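Long-range contacts in globin (Bacillus anthracis, PDB 5V3T), which binds heme as a group II truncated hemoglobin and probably takes part in oxygen binding or transport: residues Met72-His77 with Ala119-Asn124; Pro33-Ile38 with Pro84-Ala89; Thr7-Ile12 with Gly59-Tyr64. All blocks are in the same frame, centred on the assembly; numbering follows the deposited sequence.

Contact 1 (Met72-His77 with Ala119-Asn124); sequences MLRARH and AQHMVN. With HEM (protoporphyrin IX containing Fe), chain C.
Helix 73-76 comes within 5.0 Å of the end of helix 105-122, measured between the CA atoms of Arg-74 and Met-122. The chain of Arg-74 runs extended as far as NE, with CG anti to the backbone N (chi1 175°), and carries the guanidinium past the last helical turn. There Arg-74 NH2 gives two hydrogen bonds, at 2.8 Å to His-121 O and, straighter, at 3.0 Å to Val-123 O; both carbonyls lie at the edge of the guanidinium. On the way CD passes over one face of the His-121 ring, a CH-pi contact. NH1 turns to His-70 of the second subunit. Under this lies the proximal heme site of the globin fold: His-77 NE2 binds the heme iron at 2.1 Å, and His-77 ND1 donates at 2.8 Å to Leu-73 O, which lies in the plane of the imidazole; this fixes the ring's rotation and would probably make it a stronger ligand. Met-122 bends at chi2 and chi3 to bring SD within 3.4 Å of His-77 ND1, while its CG lies over a face of that ring and meets heme CHC. Water 1 donates to Arg-74 O and Met-122 O and accepts from Asn-124 ND2, whose OD1 bonds Ile-82 N.

Contact 2 (Pro33-Ile38 with Pro84-Ala89); sequences PDLSPI and PKRAEA. With HEM (protoporphyrin IX containing Fe), chain C.
Part of the heme pocket wall is built here, where Asp-34, Leu-35 and Ile-38 of the loop Pro-33 to Ile-38 meet Arg-86 and Ala-89 on the first turns of helix 84-101. Arg-86 has CG anti to the carbonyl carbon (chi1 -71°) and a chain extended from CG to NE, which brings its NE to Asp-34 O as a donor at 2.9 Å. The bond is bent, 140° at the hydrogen, and the carbonyl sits near the edge of the guanidinium. Ile-38 CG2 rests 3.9 Å above one face of that group, toward its rim. The other branch of Ile-38 runs past the arginine's aliphatic part: CD1 lies 3.8 Å from Arg-86 CD and equally close to the heme methyl CMB. In globin terms this is the corner after the B helix packing on the start of the G helix, beside the porphyrin edge, where Ala-87 also touches the heme. Arg-86 NH1 has a second partner, a salt bridge to Glu-81. Further along the helix, Ala-89 CB fits against Leu-35 CG at 3.8 Å, while Leu-35 CD2 leans on Arg-86 O at 3.7 Å. Ile-38 O, beside heme methyl CMA, accepts a hydrogen bond from His-121 NE2 of the second subunit.

Contact 3 (Thr7-Ile12 with Gly59-Tyr64); sequences TPFEAI and GGPNLY. With HEM (protoporphyrin IX containing Fe), chain C.
With CG anti to the backbone N (chi1 173°), Phe-9 swings its ring off the short helix 8-11 and along the turn Gly-59 to Pro-61. Its CB comes 3.6 Å from Gly-60 N, and CD2 comes equally close to Gly-60 CA; the ring meets this backbone obliquely. Farther out, Phe-9 CE2 touches Pro-61 CD at 4.2 Å, the two side chains crossing at about a right angle. The fit leaves no room for a side chain at Gly-60, where a CB would run into Phe-9 CD2.

Thr-7 approaches Gly-59 from the start of the helix. Its OG1 stands between the backbone N and the carbonyl carbon (chi1 65°), where it accepts from Glu-10 N at 3.0 Å. The methyl CG2 is left to lie against Gly-59 O, at 3.9 Å. No direct hydrogen bond joins the two segments; instead water 2 sits 2.6 Å from Thr-7 OG1 and donates to Gly-59 O over a longer 3.3 Å. Thr-7 N in turn donates to Glu-10 OE1 at 2.8 Å, meeting the carboxylate on its anti side.

At the far end of 59-64, well away from Phe-9, Tyr-64 OH donates to heme propionate O2D at 2.5 Å, so the chain leaving this surface contact leads to the heme. Helix 105-122 also packs on the short helix, through Pro-8 on Ile-107 and Phe-110, and Phe-9 touches Thr-55 and Ile-18. Two helix-end motifs thus meet, the capping box of Thr-7 and Glu-10 that opens helix 8-11 and a Schellman motif with Gly-59 at C-prime, its phi positive, that ends helix 44-57; together they set the short N-terminal helix of this truncated globin against the glycine-containing turn after helix 44-57.

From the N terminus, Thr-7 to Ile-12 meets Gly-59 to Tyr-64 in contact 3, closing a loop that holds helices 14-31 and 44-57. Within it begins contact 2, whose loop after helix 14-31 reaches forward to the start of helix 84-101, so contacts 2 and 3 cross and lie on opposite sides of the chain's centre. Contact 1 opens after contact 3 has closed and crosses contact 2, joining helix 73-76 to the end of helix 105-122. Contacts 1 and 2 touch where Val-123 packs on Ala-87 and Pro-84. Contacts 1 and 3 approach at Arg-76 and Tyr-64, and all three include residues that touch the heme.

Contact 1 (Met72-His77 with Ala119-Asn124)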
loop_
_atom_site.group_PDB
_atom_site.type_symbol
_atom_site.label_atom_id
_atom_site.label_comp_id
_atom_site.label_asym_id
_atom_site.label_seq_id
_atom_site.Cartn_x
_atom_site.Cartn_y
_atom_site.Cartn_z
ATOM N N MET A 72 2.292 -3.897 -9.465
ATOM C CA MET A 72 2.804 -2.524 -9.337
ATOM C C MET A 72 3.053 -2.156 -7.876
ATOM O O MET A 72 2.496 -1.184 -7.352
ATOM C CB MET A 72 1.835 -1.538 -9.974
ATOM C CG MET A 72 1.623 -1.781 -11.463
ATOM S SD MET A 72 0.735 -0.461 -12.293
ATOM C CE MET A 72 1.802 0.934 -11.913
ATOM N N LEU A 73 3.873 -2.973 -7.229
ATOM C CA LEU A 73 3.956 -2.996 -5.777
ATOM C C LEU A 73 4.379 -1.671 -5.200
ATOM O O LEU A 73 3.849 -1.266 -4.166
ATOM C CB LEU A 73 4.906 -4.088 -5.304
ATOM C CG LEU A 73 4.294 -5.492 -5.266
ATOM C CD1 LEU A 73 5.147 -6.379 -4.386
ATOM C CD2 LEU A 73 2.841 -5.452 -4.773
ATOM N N ARG A 74 5.341 -0.997 -5.828
ATOM C CA ARG A 74 5.783 0.288 -5.276
ATOM C C ARG A 74 4.624 1.252 -5.204
ATOM O O ARG A 74 4.474 1.985 -4.223
ATOM C CB ARG A 74 6.901 0.920 -6.104
ATOM C CG ARG A 74 7.242 2.319 -5.576
ATOM C CD ARG A 74 8.376 3.018 -6.304
ATOM N NE ARG A 74 8.581 4.371 -5.778
ATOM C CZ ARG A 74 9.101 4.670 -4.586
ATOM N NH1 ARG A 74 9.224 5.945 -4.220
ATOM N NH2 ARG A 74 9.497 3.710 -3.758
ATOM N N ALA A 75 3.804 1.250 -6.249
ATOM C CA ALA A 75 2.666 2.144 -6.289
ATOM C C ALA A 75 1.680 1.773 -5.181
ATOM O O ALA A 75 1.163 2.644 -4.490
ATOM C CB ALA A 75 1.982 2.101 -7.684
ATOM N N ARG A 76 1.465 0.471 -4.980
ATOM C CA ARG A 76 0.517 0.016 -3.958
ATOM C C ARG A 76 0.980 0.291 -2.522
ATOM O O ARG A 76 0.164 0.342 -1.602
ATOM C CB ARG A 76 0.235 -1.468 -4.112
ATOM C CG ARG A 76 -0.486 -1.838 -5.404
ATOM C CD ARG A 76 -0.897 -3.305 -5.350
ATOM N NE ARG A 76 -1.465 -3.789 -6.617
ATOM C CZ ARG A 76 -2.769 -3.893 -6.854
ATOM N NH1 ARG A 76 -3.202 -4.349 -8.022
ATOM N NH2 ARG A 76 -3.644 -3.557 -5.913
ATOM N N HIS A 77 2.280 0.484 -2.341
ATOM C CA HIS A 77 2.851 0.771 -1.016
ATOM C C HIS A 77 3.066 2.252 -0.721
ATOM O O HIS A 77 3.522 2.607 0.371
ATOM C CB HIS A 77 4.176 0.040 -0.854
ATOM C CG HIS A 77 4.025 -1.424 -0.609
ATOM N ND1 HIS A 77 3.792 -2.327 -1.623
ATOM C CD2 HIS A 77 4.081 -2.145 0.536
ATOM C CE1 HIS A 77 3.722 -3.544 -1.114
ATOM N NE2 HIS A 77 3.889 -3.463 0.193
ATOM N N ALA A 119 11.928 -5.264 -1.674
ATOM C CA ALA A 119 11.710 -4.519 -0.431
ATOM C C ALA A 119 12.397 -3.157 -0.461
ATOM O O ALA A 119 11.865 -2.170 0.067
ATOM C CB ALA A 119 12.198 -5.333 0.756
ATOM N N GLN A 120 13.583 -3.101 -1.067
ATOM C CA GLN A 120 14.272 -1.825 -1.257
ATOM C C GLN A 120 13.478 -0.889 -2.151
ATOM O O GLN A 120 13.458 0.329 -1.932
ATOM C CB GLN A 120 15.665 -2.020 -1.848
ATOM C CG GLN A 120 16.417 -0.699 -2.055
ATOM C CD GLN A 120 16.591 0.105 -0.765
ATOM O OE1 GLN A 120 16.939 -0.443 0.282
ATOM N NE2 GLN A 120 16.339 1.411 -0.840
ATOM N N HIS A 121 12.831 -1.456 -3.163
ATOM C CA HIS A 121 12.026 -0.669 -4.092
ATOM C C HIS A 121 10.805 -0.046 -3.421
ATOM O O HIS A 121 10.325 1.005 -3.853
ATOM C CB HIS A 121 11.574 -1.540 -5.274
ATOM C CG HIS A 121 11.133 -0.754 -6.472
ATOM N ND1 HIS A 121 10.046 -1.113 -7.241
ATOM C CD2 HIS A 121 11.643 0.364 -7.041
ATOM C CE1 HIS A 121 9.899 -0.245 -8.227
ATOM N NE2 HIS A 121 10.857 0.660 -8.130
ATOM N N MET A 122 10.301 -0.712 -2.382
ATOM C CA MET A 122 9.118 -0.262 -1.657
ATOM C C MET A 122 9.400 0.963 -0.765
ATOM O O MET A 122 8.492 1.745 -0.503
ATOM C CB MET A 122 8.551 -1.396 -0.794
ATOM C CG MET A 122 8.188 -2.680 -1.539
ATOM S SD MET A 122 6.981 -2.364 -2.830
ATOM C CE MET A 122 8.051 -2.355 -4.283
ATOM N N VAL A 123 10.647 1.122 -0.318
ATOM C CA VAL A 123 11.018 2.206 0.617
ATOM C C VAL A 123 10.581 3.559 0.079
ATOM O O VAL A 123 10.860 3.891 -1.069
ATOM C CB VAL A 123 12.536 2.243 0.890
ATOM C CG1 VAL A 123 12.911 3.515 1.683
ATOM C CG2 VAL A 123 12.965 0.989 1.629
ATOM N N ASN A 124 9.886 4.338 0.904
ATOM C CA ASN A 124 9.295 5.573 0.426
ATOM C C ASN A 124 9.404 6.732 1.430
ATOM O O ASN A 124 8.805 7.773 1.236
ATOM C CB ASN A 124 7.833 5.329 0.034
ATOM C CG ASN A 124 7.001 4.732 1.161
ATOM O OD1 ASN A 124 7.179 5.056 2.343
ATOM N ND2 ASN A 124 6.056 3.886 0.790
HETATM C CHA HEM C . 0.397 -4.785 1.027
HETATM C CHB HEM C . 3.748 -3.073 4.247
HETATM C CHC HEM C . 7.252 -4.921 1.393
HETATM C CHD HEM C . 3.983 -7.388 -1.267
HETATM C C1A HEM C . 1.004 -4.181 2.134
HETATM C C2A HEM C . 0.312 -3.481 3.205
HETATM C C3A HEM C . 1.222 -3.020 4.080
HETATM C C4A HEM C . 2.546 -3.391 3.611
HETATM C CMA HEM C . 0.926 -2.219 5.371
HETATM C CAA HEM C . -1.224 -3.330 3.311
HETATM C CBA HEM C . -1.853 -4.713 3.490
HETATM C CGA HEM C . -3.201 -4.766 2.821
HETATM O O1A HEM C . -3.755 -3.679 2.512
HETATM O O2A HEM C . -3.722 -5.892 2.605
HETATM C C1B HEM C . 4.993 -3.406 3.740
HETATM C C2B HEM C . 6.283 -3.041 4.298
HETATM C C3B HEM C . 7.237 -3.536 3.497
HETATM C C4B HEM C . 6.598 -4.244 2.402
HETATM C CMB HEM C . 6.521 -2.205 5.578
HETATM C CAB HEM C . 8.761 -3.395 3.702
HETATM C CBB HEM C . 9.589 -3.265 2.654
HETATM C C1C HEM C . 6.690 -5.817 0.530
HETATM C C2C HEM C . 7.405 -6.811 -0.254
HETATM C C3C HEM C . 6.510 -7.490 -0.972
HETATM C C4C HEM C . 5.181 -6.960 -0.698
HETATM C CMC HEM C . 8.931 -7.068 -0.267
HETATM C CAC HEM C . 6.876 -8.629 -1.955
HETATM C CBC HEM C . 6.064 -9.673 -2.005
HETATM C C1D HEM C . 2.727 -6.909 -0.885
HETATM C C2D HEM C . 1.483 -7.353 -1.477
HETATM C C3D HEM C . 0.373 -6.555 -0.785
HETATM C C4D HEM C . 1.036 -5.689 0.181
HETATM C CMD HEM C . 1.313 -8.416 -2.580
HETATM C CAD HEM C . -1.137 -6.673 -1.069
HETATM C CBD HEM C . -1.560 -5.451 -1.881
HETATM C CGD HEM C . -2.961 -5.622 -2.409
HETATM O O1D HEM C . -3.880 -5.001 -1.820
HETATM O O2D HEM C . -3.163 -6.372 -3.407
HETATM N NA HEM C . 2.369 -4.100 2.417
HETATM N NB HEM C . 5.238 -4.148 2.587
HETATM N NC HEM C . 5.335 -5.940 0.248
HETATM N ND HEM C . 2.420 -5.921 0.080
HETATM FE FE HEM C . 3.834 -5.164 1.420
HETATM O O HOH W 1 6.148 2.808 -1.939
#

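Contact 2 (Pro33-Ile38 with Pro84-Ala89)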
loop_
_atom_site.group_PDB
_atom_site.type_symbol
_atom_site.label_atom_id
_atom_site.label_comp_id
_atom_site.label_asym_id
_atom_site.label_seq_id
_atom_site.Cartn_x
_atom_site.Cartn_y
_atom_site.Cartn_z
ATOM N N PRO A 33 7.396 -5.007 16.422
ATOM C CA PRO A 33 6.965 -3.655 16.804
ATOM C C PRO A 33 7.121 -2.634 15.677
ATOM O O PRO A 33 6.403 -1.631 15.650
ATOM C CB PRO A 33 7.889 -3.312 17.980
ATOM C CG PRO A 33 9.105 -4.157 17.762
ATOM C CD PRO A 33 8.593 -5.437 17.170
ATOM N N ASP A 34 8.043 -2.892 14.755
ATOM C CA ASP A 34 8.276 -1.979 13.641
ATOM C C ASP A 34 7.322 -2.226 12.486
ATOM O O ASP A 34 7.298 -1.449 11.538
ATOM C CB ASP A 34 9.714 -2.094 13.133
ATOM C CG ASP A 34 10.726 -1.610 14.138
ATOM O OD1 ASP A 34 10.415 -0.646 14.866
ATOM O OD2 ASP A 34 11.824 -2.201 14.210
ATOM N N LEU A 35 6.552 -3.309 12.550
ATOM C CA LEU A 35 5.710 -3.669 11.411
ATOM C C LEU A 35 4.223 -3.745 11.739
ATOM O O LEU A 35 3.394 -3.214 10.997
ATOM C CB LEU A 35 6.167 -5.003 10.833
ATOM C CG LEU A 35 7.586 -5.052 10.281
ATOM C CD1 LEU A 35 7.836 -6.449 9.733
ATOM C CD2 LEU A 35 7.783 -3.993 9.194
ATOM N N SER A 36 3.882 -4.420 12.830
ATOM C CA SER A 36 2.478 -4.651 13.174
ATOM C C SER A 36 1.581 -3.390 13.209
ATOM O O SER A 36 0.412 -3.481 12.821
ATOM C CB SER A 36 2.377 -5.406 14.510
ATOM O OG SER A 36 3.031 -4.730 15.568
ATOM N N PRO A 37 2.102 -2.223 13.665
ATOM C CA PRO A 37 1.190 -1.067 13.675
ATOM C C PRO A 37 0.666 -0.626 12.302
ATOM O O PRO A 37 -0.427 -0.057 12.242
ATOM C CB PRO A 37 2.050 0.049 14.279
ATOM C CG PRO A 37 3.036 -0.654 15.125
ATOM C CD PRO A 37 3.365 -1.906 14.363
ATOM N N ILE A 38 1.401 -0.876 11.220
ATOM C CA ILE A 38 0.965 -0.327 9.939
ATOM C C ILE A 38 0.174 -1.342 9.136
ATOM O O ILE A 38 -0.425 -1.008 8.118
ATOM C CB ILE A 38 2.147 0.194 9.101
ATOM C CG1 ILE A 38 3.159 -0.904 8.809
ATOM C CG2 ILE A 38 2.838 1.310 9.825
ATOM C CD1 ILE A 38 4.402 -0.386 8.111
ATOM N N PRO A 84 13.677 2.623 5.538
ATOM C CA PRO A 84 14.686 1.565 5.403
ATOM C C PRO A 84 14.685 0.627 6.616
ATOM O O PRO A 84 14.929 -0.573 6.460
ATOM C CB PRO A 84 15.994 2.345 5.295
ATOM C CG PRO A 84 15.584 3.672 4.711
ATOM C CD PRO A 84 14.246 3.967 5.320
ATOM N N LYS A 85 14.382 1.166 7.797
ATOM C CA LYS A 85 14.283 0.354 9.009
ATOM C C LYS A 85 13.178 -0.696 8.891
ATOM O O LYS A 85 13.356 -1.856 9.281
ATOM C CB LYS A 85 14.043 1.257 10.230
ATOM C CG LYS A 85 13.851 0.543 11.565
ATOM C CD LYS A 85 14.121 1.495 12.749
ATOM C CE LYS A 85 13.071 2.602 12.860
ATOM N NZ LYS A 85 13.381 3.580 13.962
ATOM N N ARG A 86 12.045 -0.313 8.324
ATOM C CA ARG A 86 10.952 -1.265 8.187
ATOM C C ARG A 86 11.214 -2.274 7.067
ATOM O O ARG A 86 10.827 -3.437 7.173
ATOM C CB ARG A 86 9.639 -0.524 7.974
ATOM C CG ARG A 86 9.196 0.181 9.235
ATOM C CD ARG A 86 7.841 0.832 9.089
ATOM N NE ARG A 86 7.297 1.165 10.400
ATOM C CZ ARG A 86 6.622 2.275 10.664
ATOM N NH1 ARG A 86 6.424 3.171 9.709
ATOM N NH2 ARG A 86 6.157 2.493 11.885
ATOM N N ALA A 87 11.873 -1.842 5.998
ATOM C CA ALA A 87 12.294 -2.789 4.970
ATOM C C ALA A 87 13.213 -3.838 5.601
ATOM O O ALA A 87 13.123 -5.023 5.301
ATOM C CB ALA A 87 12.988 -2.069 3.820
ATOM N N GLU A 88 14.082 -3.409 6.504
ATOM C CA GLU A 88 14.953 -4.365 7.182
ATOM C C GLU A 88 14.172 -5.311 8.091
ATOM O O GLU A 88 14.474 -6.507 8.139
ATOM C CB GLU A 88 16.035 -3.638 7.969
ATOM C CG GLU A 88 17.251 -3.326 7.119
ATOM C CD GLU A 88 18.327 -2.601 7.908
ATOM O OE1 GLU A 88 18.590 -2.997 9.066
ATOM O OE2 GLU A 88 18.895 -1.625 7.372
ATOM N N ALA A 89 13.183 -4.793 8.817
ATOM C CA ALA A 89 12.362 -5.645 9.683
ATOM C C ALA A 89 11.584 -6.676 8.847
ATOM O O ALA A 89 11.446 -7.843 9.220
ATOM C CB ALA A 89 11.416 -4.806 10.514
HETATM C CHA HEM C . 0.397 -4.785 1.027
HETATM C CHB HEM C . 3.748 -3.073 4.247
HETATM C CHC HEM C . 7.252 -4.921 1.393
HETATM C CHD HEM C . 3.983 -7.388 -1.267
HETATM C C1A HEM C . 1.004 -4.181 2.134
HETATM C C2A HEM C . 0.312 -3.481 3.205
HETATM C C3A HEM C . 1.222 -3.020 4.080
HETATM C C4A HEM C . 2.546 -3.391 3.611
HETATM C CMA HEM C . 0.926 -2.219 5.371
HETATM C CAA HEM C . -1.224 -3.330 3.311
HETATM C CBA HEM C . -1.853 -4.713 3.490
HETATM C CGA HEM C . -3.201 -4.766 2.821
HETATM O O1A HEM C . -3.755 -3.679 2.512
HETATM O O2A HEM C . -3.722 -5.892 2.605
HETATM C C1B HEM C . 4.993 -3.406 3.740
HETATM C C2B HEM C . 6.283 -3.041 4.298
HETATM C C3B HEM C . 7.237 -3.536 3.497
HETATM C C4B HEM C . 6.598 -4.244 2.402
HETATM C CMB HEM C . 6.521 -2.205 5.578
HETATM C CAB HEM C . 8.761 -3.395 3.702
HETATM C CBB HEM C . 9.589 -3.265 2.654
HETATM C C1C HEM C . 6.690 -5.817 0.530
HETATM C C2C HEM C . 7.405 -6.811 -0.254
HETATM C C3C HEM C . 6.510 -7.490 -0.972
HETATM C C4C HEM C . 5.181 -6.960 -0.698
HETATM C CMC HEM C . 8.931 -7.068 -0.267
HETATM C CAC HEM C . 6.876 -8.629 -1.955
HETATM C CBC HEM C . 6.064 -9.673 -2.005
HETATM C C1D HEM C . 2.727 -6.909 -0.885
HETATM C C2D HEM C . 1.483 -7.353 -1.477
HETATM C C3D HEM C . 0.373 -6.555 -0.785
HETATM C C4D HEM C . 1.036 -5.689 0.181
HETATM C CMD HEM C . 1.313 -8.416 -2.580
HETATM C CAD HEM C . -1.137 -6.673 -1.069
HETATM C CBD HEM C . -1.560 -5.451 -1.881
HETATM C CGD HEM C . -2.961 -5.622 -2.409
HETATM O O1D HEM C . -3.880 -5.001 -1.820
HETATM O O2D HEM C . -3.163 -6.372 -3.407
HETATM N NA HEM C . 2.369 -4.100 2.417
HETATM N NB HEM C . 5.238 -4.148 2.587
HETATM N NC HEM C . 5.335 -5.940 0.248
HETATM N ND HEM C . 2.420 -5.921 0.080
HETATM FE FE HEM C . 3.834 -5.164 1.420
#

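Contact 3 (Thr7-Ile12 with Gly59-Tyr64)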
loop_
_atom_site.group_PDB
_atom_site.type_symbol
_atom_site.label_atom_id
_atom_site.label_comp_id
_atom_site.label_asym_id
_atom_site.label_seq_id
_atom_site.Cartn_x
_atom_site.Cartn_y
_atom_site.Cartn_z
ATOM N N THR A 7 10.467 -24.627 -11.776
ATOM C CA THR A 7 10.266 -23.209 -11.547
ATOM C C THR A 7 10.731 -22.923 -10.126
ATOM O O THR A 7 10.792 -23.842 -9.308
ATOM C CB THR A 7 8.803 -22.820 -11.722
ATOM O OG1 THR A 7 8.024 -23.467 -10.714
ATOM C CG2 THR A 7 8.300 -23.263 -13.075
ATOM N N PRO A 8 11.114 -21.670 -9.838
ATOM C CA PRO A 8 11.439 -21.323 -8.446
ATOM C C PRO A 8 10.315 -21.737 -7.492
ATOM O O PRO A 8 10.577 -22.212 -6.389
ATOM C CB PRO A 8 11.579 -19.801 -8.494
ATOM C CG PRO A 8 12.033 -19.516 -9.902
ATOM C CD PRO A 8 11.369 -20.556 -10.775
ATOM N N PHE A 9 9.073 -21.582 -7.942
ATOM C CA PHE A 9 7.900 -21.962 -7.161
ATOM C C PHE A 9 7.926 -23.453 -6.843
ATOM O O PHE A 9 7.715 -23.856 -5.701
ATOM C CB PHE A 9 6.624 -21.579 -7.925
ATOM C CG PHE A 9 5.346 -22.066 -7.287
ATOM C CD1 PHE A 9 4.946 -21.606 -6.043
ATOM C CD2 PHE A 9 4.514 -22.937 -7.969
ATOM C CE1 PHE A 9 3.761 -22.046 -5.471
ATOM C CE2 PHE A 9 3.327 -23.375 -7.407
ATOM C CZ PHE A 9 2.949 -22.928 -6.160
ATOM N N GLU A 10 8.201 -24.260 -7.858
ATOM C CA GLU A 10 8.341 -25.698 -7.678
ATOM C C GLU A 10 9.535 -25.998 -6.767
ATOM O O GLU A 10 9.434 -26.798 -5.826
ATOM C CB GLU A 10 8.499 -26.389 -9.034
ATOM C CG GLU A 10 7.228 -26.354 -9.853
ATOM C CD GLU A 10 7.414 -26.862 -11.265
ATOM O OE1 GLU A 10 8.509 -26.668 -11.839
ATOM O OE2 GLU A 10 6.458 -27.452 -11.805
ATOM N N ALA A 11 10.655 -25.333 -7.040
ATOM C CA ALA A 11 11.906 -25.584 -6.343
ATOM C C ALA A 11 11.765 -25.389 -4.837
ATOM O O ALA A 11 12.421 -26.081 -4.059
ATOM C CB ALA A 11 13.002 -24.675 -6.885
ATOM N N ILE A 12 10.919 -24.449 -4.433
ATOM C CA ILE A 12 10.793 -24.081 -3.016
ATOM C C ILE A 12 9.810 -25.019 -2.303
ATOM O O ILE A 12 9.696 -25.002 -1.085
ATOM C CB ILE A 12 10.346 -22.598 -2.837
ATOM C CG1 ILE A 12 10.817 -22.048 -1.475
ATOM C CG2 ILE A 12 8.841 -22.435 -3.010
ATOM C CD1 ILE A 12 10.418 -20.557 -1.205
ATOM N N GLY A 59 7.130 -17.893 -10.309
ATOM C CA GLY A 59 6.978 -18.664 -11.530
ATOM C C GLY A 59 5.831 -19.658 -11.496
ATOM O O GLY A 59 5.683 -20.485 -12.406
ATOM N N GLY A 60 5.016 -19.586 -10.445
ATOM C CA GLY A 60 3.787 -20.359 -10.387
ATOM C C GLY A 60 2.702 -19.702 -11.223
ATOM O O GLY A 60 2.993 -18.795 -12.006
ATOM N N PRO A 61 1.449 -20.164 -11.075
ATOM C CA PRO A 61 0.295 -19.582 -11.771
ATOM C C PRO A 61 0.130 -18.092 -11.451
ATOM O O PRO A 61 0.491 -17.665 -10.353
ATOM C CB PRO A 61 -0.883 -20.396 -11.236
ATOM C CG PRO A 61 -0.279 -21.714 -10.859
ATOM C CD PRO A 61 1.092 -21.396 -10.346
ATOM N N ASN A 62 -0.412 -17.319 -12.387
ATOM C CA ASN A 62 -0.588 -15.874 -12.177
ATOM C C ASN A 62 -1.769 -15.535 -11.274
ATOM O O ASN A 62 -2.629 -14.735 -11.649
ATOM C CB ASN A 62 -0.762 -15.160 -13.521
ATOM C CG ASN A 62 0.496 -15.179 -14.360
ATOM O OD1 ASN A 62 1.607 -15.124 -13.834
ATOM N ND2 ASN A 62 0.331 -15.253 -15.675
ATOM N N LEU A 63 -1.790 -16.124 -10.080
ATOM C CA LEU A 63 -2.923 -16.008 -9.165
ATOM C C LEU A 63 -3.226 -14.553 -8.807
ATOM O O LEU A 63 -4.387 -14.147 -8.757
ATOM C CB LEU A 63 -2.659 -16.822 -7.898
ATOM C CG LEU A 63 -2.448 -18.331 -8.082
ATOM C CD1 LEU A 63 -2.190 -18.952 -6.724
ATOM C CD2 LEU A 63 -3.648 -18.979 -8.735
ATOM N N TYR A 64 -2.182 -13.768 -8.573
ATOM C CA TYR A 64 -2.373 -12.391 -8.128
ATOM C C TYR A 64 -3.000 -11.562 -9.245
ATOM O O TYR A 64 -4.051 -10.951 -9.052
ATOM C CB TYR A 64 -1.057 -11.751 -7.695
ATOM C CG TYR A 64 -1.245 -10.354 -7.104
ATOM C CD1 TYR A 64 -1.353 -9.237 -7.927
ATOM C CD2 TYR A 64 -1.327 -10.158 -5.727
ATOM C CE1 TYR A 64 -1.538 -7.963 -7.401
ATOM C CE2 TYR A 64 -1.513 -8.866 -5.188
ATOM C CZ TYR A 64 -1.613 -7.785 -6.036
ATOM O OH TYR A 64 -1.797 -6.509 -5.528
HETATM C CHA HEM C . 0.397 -4.785 1.027
HETATM C CHB HEM C . 3.748 -3.073 4.247
HETATM C CHC HEM C . 7.252 -4.921 1.393
HETATM C CHD HEM C . 3.983 -7.388 -1.267
HETATM C C1A HEM C . 1.004 -4.181 2.134
HETATM C C2A HEM C . 0.312 -3.481 3.205
HETATM C C3A HEM C . 1.222 -3.020 4.080
HETATM C C4A HEM C . 2.546 -3.391 3.611
HETATM C CMA HEM C . 0.926 -2.219 5.371
HETATM C CAA HEM C . -1.224 -3.330 3.311
HETATM C CBA HEM C . -1.853 -4.713 3.490
HETATM C CGA HEM C . -3.201 -4.766 2.821
HETATM O O1A HEM C . -3.755 -3.679 2.512
HETATM O O2A HEM C . -3.722 -5.892 2.605
HETATM C C1B HEM C . 4.993 -3.406 3.740
HETATM C C2B HEM C . 6.283 -3.041 4.298
HETATM C C3B HEM C . 7.237 -3.536 3.497
HETATM C C4B HEM C . 6.598 -4.244 2.402
HETATM C CMB HEM C . 6.521 -2.205 5.578
HETATM C CAB HEM C . 8.761 -3.395 3.702
HETATM C CBB HEM C . 9.589 -3.265 2.654
HETATM C C1C HEM C . 6.690 -5.817 0.530
HETATM C C2C HEM C . 7.405 -6.811 -0.254
HETATM C C3C HEM C . 6.510 -7.490 -0.972
HETATM C C4C HEM C . 5.181 -6.960 -0.698
HETATM C CMC HEM C . 8.931 -7.068 -0.267
HETATM C CAC HEM C . 6.876 -8.629 -1.955
HETATM C CBC HEM C . 6.064 -9.673 -2.005
HETATM C C1D HEM C . 2.727 -6.909 -0.885
HETATM C C2D HEM C . 1.483 -7.353 -1.477
HETATM C C3D HEM C . 0.373 -6.555 -0.785
HETATM C C4D HEM C . 1.036 -5.689 0.181
HETATM C CMD HEM C . 1.313 -8.416 -2.580
HETATM C CAD HEM C . -1.137 -6.673 -1.069
HETATM C CBD HEM C . -1.560 -5.451 -1.881
HETATM C CGD HEM C . -2.961 -5.622 -2.409
HETATM O O1D HEM C . -3.880 -5.001 -1.820
HETATM O O2D HEM C . -3.163 -6.372 -3.407
HETATM N NA HEM C . 2.369 -4.100 2.417
HETATM N NB HEM C . 5.238 -4.148 2.587
HETATM N NC HEM C . 5.335 -5.940 0.248
HETATM N ND HEM C . 2.420 -5.921 0.080
HETATM FE FE HEM C . 3.834 -5.164 1.420
HETATM O O HOH W 2 5.577 -23.600 -11.427
#